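Local coordinates for protein haloacid delahogenase-like family hydrolase (PDB 2PKE) that probably acts as a magnesium-dependent phosphatase of the haloacid dehalogenase-like hydrolase family, at residues 14-19 with 126-131; 29-34 with 104-109; 116-121 with 150-155; 133-138 with 161-166; 226-231 with 241-246. One frame throughout, in Å; residues are numbered along the deposited sequence.

Overall arrangement
Contacts 1, 3, 4 and 5 belong to the domain built on the parallel sheet, whereas contact 2 joins two helices of the all-helical region about 29 Å, centre to centre, from contact 1. Contacts 1 and 2 are buried, contacts 3 and 4 partly so, and contact 5 lies near the surface. Contacts 1 and 4 share strand 129-135 and meet beside the magnesium, where Asp19 of one pairs with Lys163 of the other. Contact 3 touches contact 1 through Phe154 against Phe18. Backbone bonds and apolar side chains make contact 1, aromatic faces contact 2 and charged groups contact 4; contacts 3 and 5 each combine apolar packing with a polar arginine.

Contact 1: residues 14-19 with 126-131. With MG (magnesium ion), chain C.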
# COMPACT_ATOMS: atom_id res chain seq x y z
N GLN A 14 21.70 -15.24 5.62
CA GLN A 14 20.53 -16.11 5.55
C GLN A 14 19.43 -15.58 4.64
O GLN A 14 18.56 -16.35 4.23
CB GLN A 14 19.94 -16.32 6.95
CG GLN A 14 20.88 -16.92 7.98
CD GLN A 14 21.19 -18.34 7.73
OE1 GLN A 14 20.44 -19.03 7.03
NE2 GLN A 14 22.30 -18.83 8.31
N LEU A 15 19.44 -14.28 4.33
CA LEU A 15 18.35 -13.65 3.64
C LEU A 15 18.87 -12.64 2.64
O LEU A 15 19.74 -11.87 2.95
CB LEU A 15 17.40 -12.98 4.61
CG LEU A 15 16.17 -12.27 4.04
CD1 LEU A 15 15.15 -13.21 3.35
CD2 LEU A 15 15.44 -11.46 5.14
N VAL A 16 18.37 -12.68 1.42
CA VAL A 16 18.77 -11.73 0.42
C VAL A 16 17.52 -10.96 -0.01
O VAL A 16 16.53 -11.56 -0.43
CB VAL A 16 19.43 -12.39 -0.77
CG1 VAL A 16 19.86 -11.32 -1.78
CG2 VAL A 16 20.62 -13.24 -0.32
N GLY A 17 17.58 -9.65 0.12
CA GLY A 17 16.49 -8.80 -0.24
C GLY A 17 16.77 -8.22 -1.59
O GLY A 17 17.93 -7.99 -1.92
N PHE A 18 15.71 -7.99 -2.39
CA PHE A 18 15.84 -7.40 -3.69
C PHE A 18 14.93 -6.20 -3.76
O PHE A 18 13.74 -6.30 -3.42
CB PHE A 18 15.41 -8.39 -4.78
CG PHE A 18 16.30 -9.59 -4.89
CD1 PHE A 18 16.14 -10.67 -4.06
CD2 PHE A 18 17.31 -9.61 -5.83
CE1 PHE A 18 16.98 -11.78 -4.18
CE2 PHE A 18 18.13 -10.71 -5.94
CZ PHE A 18 17.95 -11.79 -5.11
N ASP A 19 15.42 -5.10 -4.29
CA ASP A 19 14.55 -4.03 -4.80
C ASP A 19 13.81 -4.49 -6.07
O ASP A 19 14.18 -5.48 -6.71
CB ASP A 19 15.40 -2.79 -5.09
CG ASP A 19 14.61 -1.61 -5.63
OD1 ASP A 19 13.50 -1.31 -5.12
OD2 ASP A 19 15.11 -0.95 -6.59
N ALA A 126 18.48 -20.73 -4.23
CA ALA A 126 18.90 -22.11 -3.95
C ALA A 126 19.59 -22.23 -2.60
O ALA A 126 19.50 -23.27 -1.95
CB ALA A 126 19.83 -22.62 -5.09
N ASP A 127 20.29 -21.16 -2.16
CA ASP A 127 21.10 -21.18 -0.93
C ASP A 127 20.66 -20.25 0.20
O ASP A 127 21.15 -20.36 1.33
CB ASP A 127 22.55 -20.80 -1.26
CG ASP A 127 23.19 -21.75 -2.24
OD1 ASP A 127 23.08 -22.95 -2.00
OD2 ASP A 127 23.77 -21.30 -3.25
N TYR A 128 19.79 -19.29 -0.14
CA TYR A 128 19.38 -18.21 0.75
C TYR A 128 17.87 -18.01 0.63
O TYR A 128 17.32 -18.25 -0.45
CB TYR A 128 20.04 -16.92 0.31
CG TYR A 128 21.53 -17.03 0.30
CD1 TYR A 128 22.25 -16.88 1.48
CD2 TYR A 128 22.23 -17.35 -0.86
CE1 TYR A 128 23.65 -17.01 1.50
CE2 TYR A 128 23.64 -17.45 -0.84
CZ TYR A 128 24.34 -17.32 0.34
OH TYR A 128 25.75 -17.46 0.39
N ALA A 129 17.21 -17.59 1.71
CA ALA A 129 15.87 -17.01 1.65
C ALA A 129 15.96 -15.77 0.82
O ALA A 129 16.99 -15.08 0.85
CB ALA A 129 15.36 -16.62 3.03
N VAL A 130 14.88 -15.47 0.09
CA VAL A 130 14.83 -14.23 -0.72
C VAL A 130 13.57 -13.42 -0.40
O VAL A 130 12.54 -13.99 -0.07
CB VAL A 130 14.92 -14.49 -2.24
CG1 VAL A 130 16.29 -15.10 -2.62
CG2 VAL A 130 13.73 -15.34 -2.74
N VAL A 131 13.64 -12.09 -0.45
CA VAL A 131 12.48 -11.25 -0.20
C VAL A 131 12.54 -10.07 -1.18
O VAL A 131 13.60 -9.54 -1.47
CB VAL A 131 12.38 -10.76 1.31
CG1 VAL A 131 13.73 -10.15 1.82
CG2 VAL A 131 11.16 -9.80 1.51
MG MG C . 14.85 0.74 -7.61
O HOH W 1 12.99 0.77 -6.55
O HOH W 2 15.79 1.75 -5.92
O HOH W 3 14.72 2.48 -8.72
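Leu15 presses CD1 onto Ala129 CB at 3.4 Å, closer than ordinary van der Waals contact, and meets Val131 CG1 at 3.7 Å on the same sheet face. With CG anti to the backbone N (chi1 -180°), Leu15 also brings CG to 3.9 Å from Val131 CG1. Gly17 lies opposite Val131, whose CG1 comes within 3.7 Å of Gly17 CA. On the other face Val16 CG2 meets Tyr128 CB at 3.8 Å. Phe18 turns a ring edge to its neighbours there: CE1 touches Val130 CG1 at 3.7 Å, and Val131 O lies in the ring plane. Four backbone bonds join the parallel strands, Ala129 N to Gln14 O, Val16 N to Ala129 O, Val131 N to Val16 O and Phe18 N to Val131 O. Just past this ladder Asp19 OD2 binds magnesium at 2.0 Å, with Asp21 O, Asn187 OD1 and three waters completing the site; the aspartate at this strand end fits the DxDx(T/V) motif of the haloacid dehalogenase fold. Strand 182-186 pairs with the other edge of strand 15-18. Ile124 of helix 117-125 covers Val16, Phe18 and Val130, while Phe175 of helix 165-175 covers Leu15 and Val131.

Contact 2: residues 29-34 with 104-109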
# COMPACT_ATOMS: atom_id res chain seq x y z
N ASP A 29 12.43 3.99 -17.14
CA ASP A 29 12.18 4.28 -18.56
C ASP A 29 10.79 4.84 -18.73
O ASP A 29 10.57 5.77 -19.49
CB ASP A 29 12.24 3.01 -19.43
CG ASP A 29 13.58 2.30 -19.40
OD1 ASP A 29 14.08 2.01 -18.31
OD2 ASP A 29 14.09 1.98 -20.49
N TYR A 30 9.83 4.21 -18.05
CA TYR A 30 8.43 4.61 -18.16
C TYR A 30 8.10 5.92 -17.46
O TYR A 30 7.24 6.66 -17.91
CB TYR A 30 7.51 3.47 -17.69
CG TYR A 30 7.69 2.24 -18.57
CD1 TYR A 30 7.06 2.15 -19.79
CD2 TYR A 30 8.56 1.22 -18.21
CE1 TYR A 30 7.25 1.08 -20.61
CE2 TYR A 30 8.76 0.14 -19.04
CZ TYR A 30 8.10 0.07 -20.24
OH TYR A 30 8.28 -1.00 -21.09
N TYR A 31 8.77 6.18 -16.35
CA TYR A 31 8.65 7.45 -15.70
C TYR A 31 9.27 8.56 -16.57
O TYR A 31 8.77 9.67 -16.63
CB TYR A 31 9.27 7.38 -14.32
CG TYR A 31 8.40 6.69 -13.32
CD1 TYR A 31 7.30 7.33 -12.80
CD2 TYR A 31 8.67 5.40 -12.89
CE1 TYR A 31 6.46 6.70 -11.85
CE2 TYR A 31 7.86 4.78 -11.96
CZ TYR A 31 6.76 5.45 -11.44
OH TYR A 31 5.98 4.84 -10.53
N ARG A 32 10.38 8.27 -17.24
CA ARG A 32 10.97 9.28 -18.13
C ARG A 32 10.05 9.58 -19.31
O ARG A 32 9.99 10.72 -19.81
CB ARG A 32 12.34 8.82 -18.60
CG ARG A 32 13.42 9.03 -17.58
CD ARG A 32 14.71 8.35 -18.01
NE ARG A 32 15.88 9.21 -17.80
CZ ARG A 32 16.39 9.53 -16.61
NH1 ARG A 32 15.83 9.08 -15.48
NH2 ARG A 32 17.46 10.32 -16.56
N THR A 33 9.36 8.55 -19.79
CA THR A 33 8.37 8.73 -20.87
C THR A 33 7.21 9.61 -20.41
O THR A 33 6.75 10.49 -21.15
CB THR A 33 7.81 7.39 -21.32
OG1 THR A 33 8.88 6.62 -21.89
CG2 THR A 33 6.71 7.59 -22.36
N ALA A 34 6.77 9.35 -19.19
CA ALA A 34 5.74 10.15 -18.52
C ALA A 34 6.11 11.63 -18.48
O ALA A 34 5.29 12.50 -18.75
CB ALA A 34 5.51 9.62 -17.10
N ARG A 104 -2.42 7.12 -15.98
CA ARG A 104 -3.05 5.84 -16.24
C ARG A 104 -2.10 4.89 -16.95
O ARG A 104 -2.07 3.69 -16.62
CB ARG A 104 -4.34 5.98 -17.02
CG ARG A 104 -5.21 4.71 -16.97
CD ARG A 104 -6.23 4.63 -18.07
NE ARG A 104 -6.83 5.94 -18.32
CZ ARG A 104 -7.73 6.54 -17.53
NH1 ARG A 104 -8.20 5.94 -16.44
NH2 ARG A 104 -8.19 7.74 -17.87
N ALA A 105 -1.37 5.42 -17.93
CA ALA A 105 -0.47 4.59 -18.71
C ALA A 105 0.66 4.08 -17.83
O ALA A 105 1.11 2.94 -18.01
CB ALA A 105 0.10 5.34 -19.91
N THR A 106 1.13 4.92 -16.91
CA THR A 106 2.30 4.59 -16.05
C THR A 106 1.88 3.54 -15.02
O THR A 106 2.62 2.59 -14.71
CB THR A 106 2.89 5.83 -15.38
OG1 THR A 106 3.24 6.80 -16.39
CG2 THR A 106 4.12 5.46 -14.59
N LEU A 107 0.65 3.68 -14.56
CA LEU A 107 0.09 2.72 -13.62
C LEU A 107 -0.12 1.33 -14.18
O LEU A 107 -0.31 0.40 -13.43
CB LEU A 107 -1.22 3.25 -13.03
CG LEU A 107 -1.07 4.29 -11.93
CD1 LEU A 107 -2.42 4.96 -11.68
CD2 LEU A 107 -0.52 3.70 -10.61
N GLN A 108 -0.13 1.18 -15.49
CA GLN A 108 -0.19 -0.13 -16.14
C GLN A 108 1.01 -0.29 -17.05
O GLN A 108 0.90 -0.90 -18.10
CB GLN A 108 -1.42 -0.26 -17.00
CG GLN A 108 -2.66 0.39 -16.51
CD GLN A 108 -3.66 0.48 -17.63
OE1 GLN A 108 -4.17 1.56 -17.97
NE2 GLN A 108 -3.92 -0.66 -18.27
N HIS A 109 2.16 0.27 -16.68
CA HIS A 109 3.28 0.23 -17.60
C HIS A 109 3.72 -1.21 -17.76
O HIS A 109 3.61 -2.00 -16.82
CB HIS A 109 4.45 1.20 -17.26
CG HIS A 109 5.32 0.81 -16.10
ND1 HIS A 109 6.10 -0.33 -16.07
CD2 HIS A 109 5.59 1.47 -14.94
CE1 HIS A 109 6.78 -0.37 -14.93
NE2 HIS A 109 6.49 0.72 -14.23
O HOH W 4 4.94 6.01 -18.76
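Tyr30 and His109 form an aromatic pair where helix 28-42 passes the end of helix 93-107, in the all-helical region inserted after the first strand of the sheet, consistent with the cap domain of haloacid dehalogenase-like enzymes. The two ring planes are 1° apart, but the rings are slid so far that they barely overlap, with centroids separated by 4.6 Å. Each ring therefore receives the other residue's CB over its face as a CH-pi contact: Tyr30 CB lies 4.1 Å from the His109 centroid, and His109 CB equally far from the Tyr30 centroid. Tyr30 CD2 stands over the His109 face, offset toward its rim and 3.6 Å from His109 ND1. Three residues before His109, Thr106 sends its methyl over Tyr31, CG2 standing 3.8 Å above the ring plane and displaced toward the rim, nearest CE1. Its hydroxyl OG1 faces Ala34 CB at 3.7 Å and also bonds to Ile102 O. A water donates to both Tyr30 O and Thr106 OG1, bridging the helices. Ala72 of helix 72-86 packs beside Tyr31 and Thr106, and the Tyr31 side chain lies about 5 Å from that of Asp21. Direct contact across the segments is thus made by aromatic faces and methyl groups, with polar bridging left to water. His109 NE2 bonds to Lys144 NZ; if the lysine is the donor, as its usual charge suggests, NE2 would accept and the imidazole would probably be neutral.

Contact 3: residues 116-121 with 150-155; sequences GVREAV and LSDLFP
Arg118 lays its guanidinium across Leu153 CD1, the methyl lying over the centre of the group, 4.3 Å from its plane. CG is anti to the backbone N (chi1 -176°) and the chain runs extended to NE; the guanidinium at its end meets Asp152. There it grips the carboxylate end-on with two nitrogens. NH2 bonds to OD2 of Asp152 at 2.8 Å, with Asp152 OD2 in the guanidinium plane, while NH1 reaches Asp152 OD1 at 3.1 Å; a further NH2 contact to OD1 is weak. Both oxygens use syn lone pairs, and the two planes lie only 15° apart, the nearly flat geometry of a bidentate salt bridge. Residues 150-155 form the connection from helix 138-148 into edge strand 157-160, the closing half of a beta-alpha-beta unit that starts with strand 129-135, and helix 117-125 packs against this connection. The rest of the contact is apolar. Leu150 and Arg118 run alongside in opposite senses, Leu150 CD2 resting 3.9 Å from Arg118 CB, and Leu150 CD1 meets Val117 CG1 at 4.2 Å. Val121 CG1 fits between two residues of the loop, 3.6 Å from Leu153 CD1 and also 3.6 Å from Phe154 CZ; Val121 and Phe154 reach toward each other tip to tip. The Phe154 ring goes on inward to meet the ring of Phe18, their planes at about 75°, and also touches Leu24, Val130 and Leu132. Trp236 of helix 236-250 lies against Val117 and Ala120.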
# COMPACT_ATOMS: atom_id res chain seq x y z
N GLY A 116 18.98 -11.37 -17.32
CA GLY A 116 19.75 -12.14 -16.36
C GLY A 116 19.20 -12.22 -14.95
O GLY A 116 19.70 -12.98 -14.12
N VAL A 117 18.14 -11.46 -14.69
CA VAL A 117 17.60 -11.34 -13.35
C VAL A 117 17.02 -12.66 -12.86
O VAL A 117 17.37 -13.13 -11.79
CB VAL A 117 16.60 -10.19 -13.25
CG1 VAL A 117 15.71 -10.30 -12.01
CG2 VAL A 117 17.36 -8.86 -13.26
N ARG A 118 16.18 -13.30 -13.66
CA ARG A 118 15.52 -14.52 -13.20
C ARG A 118 16.53 -15.57 -12.85
O ARG A 118 16.35 -16.30 -11.84
CB ARG A 118 14.52 -15.03 -14.26
CG ARG A 118 13.73 -16.23 -13.83
CD ARG A 118 12.60 -16.65 -14.76
NE ARG A 118 12.13 -17.78 -14.04
CZ ARG A 118 11.12 -17.81 -13.21
NH1 ARG A 118 10.20 -16.85 -13.15
NH2 ARG A 118 10.94 -18.91 -12.52
N GLU A 119 17.58 -15.71 -13.66
CA GLU A 119 18.60 -16.75 -13.37
C GLU A 119 19.36 -16.42 -12.09
O GLU A 119 19.64 -17.30 -11.34
CB GLU A 119 19.64 -16.91 -14.50
CG GLU A 119 19.08 -17.63 -15.73
CD GLU A 119 18.33 -16.73 -16.72
OE1 GLU A 119 18.13 -15.50 -16.46
OE2 GLU A 119 17.94 -17.28 -17.78
N ALA A 120 19.75 -15.15 -11.92
CA ALA A 120 20.43 -14.64 -10.70
C ALA A 120 19.60 -14.96 -9.44
O ALA A 120 20.08 -15.58 -8.49
CB ALA A 120 20.66 -13.14 -10.84
N VAL A 121 18.32 -14.58 -9.46
CA VAL A 121 17.42 -14.79 -8.31
C VAL A 121 17.25 -16.27 -7.98
O VAL A 121 17.28 -16.65 -6.80
CB VAL A 121 16.00 -14.21 -8.53
CG1 VAL A 121 15.10 -14.49 -7.33
CG2 VAL A 121 16.02 -12.70 -8.89
N LEU A 150 8.10 -13.15 -12.18
CA LEU A 150 8.95 -13.57 -11.07
C LEU A 150 8.22 -13.93 -9.76
O LEU A 150 8.86 -14.19 -8.78
CB LEU A 150 9.97 -12.45 -10.74
CG LEU A 150 10.92 -11.96 -11.85
CD1 LEU A 150 11.61 -10.72 -11.38
CD2 LEU A 150 11.95 -13.01 -12.22
N SER A 151 6.88 -13.93 -9.75
CA SER A 151 6.08 -14.31 -8.55
C SER A 151 6.41 -15.62 -7.92
O SER A 151 6.33 -15.78 -6.72
CB SER A 151 4.57 -14.36 -8.87
OG SER A 151 4.08 -13.06 -8.94
N ASP A 152 6.71 -16.61 -8.72
CA ASP A 152 7.07 -17.90 -8.18
C ASP A 152 8.31 -17.85 -7.32
O ASP A 152 8.46 -18.70 -6.45
CB ASP A 152 7.21 -18.98 -9.27
CG ASP A 152 8.33 -18.68 -10.24
OD1 ASP A 152 8.49 -17.52 -10.64
OD2 ASP A 152 9.04 -19.62 -10.63
N LEU A 153 9.23 -16.91 -7.57
CA LEU A 153 10.43 -16.75 -6.78
C LEU A 153 10.28 -15.82 -5.59
O LEU A 153 11.08 -15.88 -4.68
CB LEU A 153 11.59 -16.20 -7.63
CG LEU A 153 12.06 -17.04 -8.82
CD1 LEU A 153 13.01 -16.24 -9.71
CD2 LEU A 153 12.75 -18.30 -8.28
N PHE A 154 9.26 -14.97 -5.59
CA PHE A 154 9.08 -14.01 -4.53
C PHE A 154 7.71 -14.22 -3.92
O PHE A 154 6.79 -13.46 -4.18
CB PHE A 154 9.25 -12.60 -5.06
CG PHE A 154 10.66 -12.26 -5.39
CD1 PHE A 154 11.59 -12.12 -4.35
CD2 PHE A 154 11.08 -12.09 -6.72
CE1 PHE A 154 12.94 -11.80 -4.64
CE2 PHE A 154 12.43 -11.78 -7.02
CZ PHE A 154 13.35 -11.61 -5.96
N PRO A 155 7.59 -15.27 -3.11
CA PRO A 155 6.43 -15.43 -2.25
C PRO A 155 6.46 -14.33 -1.12
O PRO A 155 5.46 -13.60 -0.90
CB PRO A 155 6.58 -16.87 -1.72
CG PRO A 155 8.07 -17.17 -1.76
CD PRO A 155 8.60 -16.34 -2.92

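Contact 4: residues 133-138 with 161-166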
# COMPACT_ATOMS: atom_id res chain seq x y z
N ILE A 133 11.76 -6.23 -1.39
CA ILE A 133 11.44 -5.10 -0.53
C ILE A 133 11.41 -3.88 -1.39
O ILE A 133 12.41 -3.48 -2.02
CB ILE A 133 12.43 -4.93 0.64
CG1 ILE A 133 12.48 -6.24 1.41
CG2 ILE A 133 12.04 -3.71 1.53
CD1 ILE A 133 13.53 -6.31 2.56
N THR A 134 10.26 -3.25 -1.41
CA THR A 134 10.09 -2.03 -2.18
C THR A 134 9.26 -0.95 -1.48
O THR A 134 8.49 -1.27 -0.62
CB THR A 134 9.43 -2.32 -3.52
OG1 THR A 134 9.57 -1.14 -4.33
CG2 THR A 134 7.96 -2.65 -3.35
N LYS A 135 9.49 0.32 -1.79
CA LYS A 135 8.65 1.38 -1.30
C LYS A 135 7.65 1.79 -2.37
O LYS A 135 7.79 1.42 -3.55
CB LYS A 135 9.46 2.59 -0.76
CG LYS A 135 10.11 3.47 -1.77
CD LYS A 135 11.20 4.31 -1.10
CE LYS A 135 11.83 5.26 -2.03
NZ LYS A 135 12.80 6.06 -1.24
N GLY A 136 6.59 2.47 -1.94
CA GLY A 136 5.63 3.01 -2.87
C GLY A 136 4.25 2.42 -2.72
O GLY A 136 3.78 2.18 -1.60
N ASP A 137 3.60 2.25 -3.87
CA ASP A 137 2.18 1.89 -3.97
C ASP A 137 2.07 0.38 -3.88
O ASP A 137 2.57 -0.38 -4.74
CB ASP A 137 1.64 2.48 -5.29
CG ASP A 137 0.14 2.22 -5.52
OD1 ASP A 137 -0.34 1.08 -5.29
OD2 ASP A 137 -0.55 3.16 -5.97
N LEU A 138 1.42 -0.09 -2.83
CA LEU A 138 1.25 -1.50 -2.60
C LEU A 138 0.57 -2.22 -3.74
O LEU A 138 1.01 -3.28 -4.16
CB LEU A 138 0.38 -1.73 -1.38
CG LEU A 138 0.06 -3.16 -0.97
CD1 LEU A 138 1.29 -3.90 -0.43
CD2 LEU A 138 -1.00 -3.10 0.06
N SER A 161 6.48 2.27 3.18
CA SER A 161 6.28 3.70 2.85
C SER A 161 7.59 4.44 2.60
O SER A 161 7.68 5.36 1.73
CB SER A 161 5.45 4.36 3.94
OG SER A 161 4.08 4.01 3.71
N GLU A 162 8.63 4.04 3.34
CA GLU A 162 9.94 4.64 3.14
C GLU A 162 10.98 3.59 3.45
O GLU A 162 10.78 2.75 4.34
CB GLU A 162 10.19 5.88 3.99
CG GLU A 162 11.56 6.56 3.75
CD GLU A 162 11.71 7.01 2.33
OE1 GLU A 162 12.16 6.22 1.49
OE2 GLU A 162 11.29 8.15 2.03
N LYS A 163 12.07 3.67 2.71
CA LYS A 163 13.23 2.79 2.90
C LYS A 163 14.26 3.55 3.77
O LYS A 163 15.00 4.36 3.31
CB LYS A 163 13.84 2.40 1.58
CG LYS A 163 13.24 1.11 0.99
CD LYS A 163 13.88 0.79 -0.36
CE LYS A 163 13.42 -0.54 -0.89
NZ LYS A 163 13.79 -0.68 -2.35
N ASP A 164 14.21 3.28 5.05
CA ASP A 164 15.07 3.95 6.01
C ASP A 164 15.51 2.93 7.02
O ASP A 164 14.92 1.84 7.07
CB ASP A 164 14.38 5.19 6.60
CG ASP A 164 13.03 4.90 7.26
OD1 ASP A 164 12.78 3.79 7.77
OD2 ASP A 164 12.21 5.85 7.31
N PRO A 165 16.54 3.25 7.83
CA PRO A 165 17.06 2.21 8.75
C PRO A 165 16.01 1.60 9.66
O PRO A 165 16.01 0.38 9.87
CB PRO A 165 18.20 2.95 9.53
CG PRO A 165 18.56 4.10 8.64
CD PRO A 165 17.30 4.50 7.94
N GLN A 166 15.08 2.41 10.13
CA GLN A 166 14.06 1.94 11.06
C GLN A 166 13.18 0.91 10.37
O GLN A 166 12.80 -0.12 10.95
CB GLN A 166 13.18 3.09 11.55
CG GLN A 166 13.92 4.33 12.02
CD GLN A 166 14.17 5.37 10.91
OE1 GLN A 166 15.09 5.23 10.11
NE2 GLN A 166 13.41 6.47 10.93
O HOH W 5 11.82 0.91 -3.54
O HOH W 6 3.58 4.00 0.45
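Residues 133-135, the end of a sheet strand, and residues 161-163, the loop after the neighbouring strand, run 121° apart and approach most closely at Lys135 and Ser161, whose CA atoms are 5.3 Å apart. Two lysines span the gap in opposite senses. Lys163, extended beyond CG, reaches back to the strand, where NZ bonds to Ile133 O at 3.1 Å, tilted 32° from the carbonyl plane; NZ also shares a water with Lys135 N. Lys135 lies alongside Glu162, the two side chains pointing the same way, and its NZ forms a salt bridge to Glu162 OE1 at 2.8 Å on the syn side. The same oxygen accepts Lys163 N, also at 2.8 Å, on its anti side. Tyr70 completes this group, its hydroxyl bonding Glu162 OE2 and its ring meeting Lys135 as a cation-pi partner. Ser161 OG bonds to Glu142 of the second subunit. Lys163 NZ also forms salt bridges with Asp19 and Asp192, consistent with the conserved active-site lysine of haloacid dehalogenase-like enzymes. By taking two donors, Glu162 OE1 ties the Lys135 ammonium to the backbone at Lys163 and probably steadies the start of the Lys163 side chain.

Contact 5: residues 226-231 with 241-246; sequences RLREVP and RALDAQ
Arg228 meets Leu243 and Gln246 where edge strand 227-229 of the parallel, Rossmann-like sheet packs against helix 236-250; the two axes are 9.7 Å apart and run nearly antiparallel, at 157°. Arg228 was deposited in two conformers, and what follows holds for one of them. In this conformer the main polar link is Arg228 NH2 to Gln246 OE1 at 2.7 Å, the donor approaching almost straight in line with the carbonyl (166°). The guanidinium and amide planes are nearly coplanar, though OE1 is tilted somewhat from the guanidinium plane; the bond from NH1 to the same oxygen is weak. Pro225 O ties the pair together by accepting from both Arg228 NH1 and Gln246 NE2, which is consistent with the modelled turn of the amide. The apolar part is Leu243, whose side chain passes that of Arg228 head to tail, with Leu243 CG 4.0 Å from Arg228 CG. The arginine chain bends at chi2 (-75°), which turns CD off the extended course. Trp202 of the next strand touches Leu243 and Gln246. Over one guanidinium face, Leu243 CD2 stands 3.6 Å above the plane, offset toward the rim and closest to NH1 of Arg228, at 3.7 Å.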
# COMPACT_ATOMS: atom_id res chain seq x y z
N ARG A 226 31.36 -3.47 3.42
CA ARG A 226 30.13 -4.26 3.49
C ARG A 226 29.24 -4.12 2.23
O ARG A 226 28.11 -4.57 2.24
CB ARG A 226 29.31 -3.87 4.70
CG ARG A 226 30.09 -3.94 6.01
CD ARG A 226 29.17 -3.48 7.16
NE ARG A 226 28.29 -4.56 7.63
CZ ARG A 226 28.70 -5.63 8.31
NH1 ARG A 226 29.98 -5.82 8.59
NH2 ARG A 226 27.82 -6.54 8.70
N LEU A 227 29.76 -3.50 1.19
CA LEU A 227 29.07 -3.30 -0.05
C LEU A 227 29.91 -3.88 -1.20
O LEU A 227 31.14 -3.81 -1.16
CB LEU A 227 28.97 -1.79 -0.23
CG LEU A 227 28.51 -1.16 -1.50
CD1 LEU A 227 27.10 -1.58 -1.68
CD2 LEU A 227 28.60 0.34 -1.32
N ARG A 228 29.25 -4.44 -2.21
CA ARG A 228 29.86 -4.76 -3.52
C ARG A 228 29.10 -3.97 -4.57
O ARG A 228 27.87 -3.86 -4.50
CB ARG A 228 29.72 -6.24 -3.86
CG ARG A 228 30.38 -7.17 -2.87
CD ARG A 228 31.89 -7.15 -3.03
NE ARG A 228 32.50 -8.13 -2.12
CZ ARG A 228 32.86 -7.89 -0.87
NH1 ARG A 228 32.67 -6.68 -0.31
NH2 ARG A 228 33.39 -8.88 -0.15
N GLU A 229 29.82 -3.42 -5.54
CA GLU A 229 29.16 -2.83 -6.69
C GLU A 229 29.25 -3.89 -7.76
O GLU A 229 30.34 -4.35 -8.11
CB GLU A 229 29.79 -1.52 -7.13
CG GLU A 229 28.87 -0.78 -8.10
CD GLU A 229 29.46 0.54 -8.55
OE1 GLU A 229 30.36 1.05 -7.85
OE2 GLU A 229 29.03 1.05 -9.61
N VAL A 230 28.09 -4.28 -8.26
CA VAL A 230 27.97 -5.34 -9.25
C VAL A 230 27.23 -4.79 -10.48
O VAL A 230 26.08 -4.42 -10.36
CB VAL A 230 27.19 -6.52 -8.66
CG1 VAL A 230 27.03 -7.60 -9.72
CG2 VAL A 230 27.88 -7.04 -7.35
N PRO A 231 27.91 -4.69 -11.64
CA PRO A 231 27.34 -4.00 -12.80
C PRO A 231 26.06 -4.61 -13.41
O PRO A 231 25.22 -3.88 -13.89
CB PRO A 231 28.47 -4.01 -13.84
CG PRO A 231 29.68 -4.31 -13.09
CD PRO A 231 29.29 -5.13 -11.90
N ARG A 241 27.72 -14.70 -2.30
CA ARG A 241 28.62 -15.69 -1.76
C ARG A 241 29.84 -15.05 -1.13
O ARG A 241 30.32 -15.54 -0.13
CB ARG A 241 29.09 -16.63 -2.85
CG ARG A 241 28.11 -17.63 -3.25
CD ARG A 241 28.60 -18.48 -4.42
NE ARG A 241 27.42 -18.90 -5.10
CZ ARG A 241 27.11 -18.63 -6.36
NH1 ARG A 241 27.98 -18.03 -7.18
NH2 ARG A 241 25.93 -19.05 -6.80
N ALA A 242 30.36 -13.99 -1.77
CA ALA A 242 31.55 -13.33 -1.31
C ALA A 242 31.25 -12.60 0.00
O ALA A 242 32.06 -12.64 0.93
CB ALA A 242 32.10 -12.30 -2.39
N LEU A 243 30.09 -11.95 0.06
CA LEU A 243 29.63 -11.27 1.27
C LEU A 243 29.41 -12.26 2.39
O LEU A 243 29.79 -11.99 3.53
CB LEU A 243 28.39 -10.42 0.99
CG LEU A 243 28.73 -9.13 0.16
CD1 LEU A 243 27.38 -8.51 -0.35
CD2 LEU A 243 29.57 -8.16 0.96
N ASP A 244 28.82 -13.41 2.06
CA ASP A 244 28.63 -14.45 3.01
C ASP A 244 29.94 -14.95 3.57
O ASP A 244 30.02 -15.22 4.75
CB ASP A 244 27.85 -15.57 2.37
CG ASP A 244 27.43 -16.66 3.36
OD1 ASP A 244 27.70 -16.58 4.57
OD2 ASP A 244 26.83 -17.62 2.89
N ALA A 245 30.96 -15.09 2.73
CA ALA A 245 32.26 -15.56 3.20
C ALA A 245 32.86 -14.58 4.22
O ALA A 245 33.31 -14.99 5.27
CB ALA A 245 33.20 -15.77 2.04
N GLN A 246 32.81 -13.29 3.89
CA GLN A 246 33.30 -12.20 4.74
C GLN A 246 32.55 -12.18 6.08
O GLN A 246 33.16 -12.08 7.15
CB GLN A 246 33.08 -10.89 3.97
CG GLN A 246 33.61 -9.61 4.63
CD GLN A 246 33.52 -8.34 3.73
OE1 GLN A 246 33.29 -8.42 2.52
NE2 GLN A 246 33.65 -7.16 4.35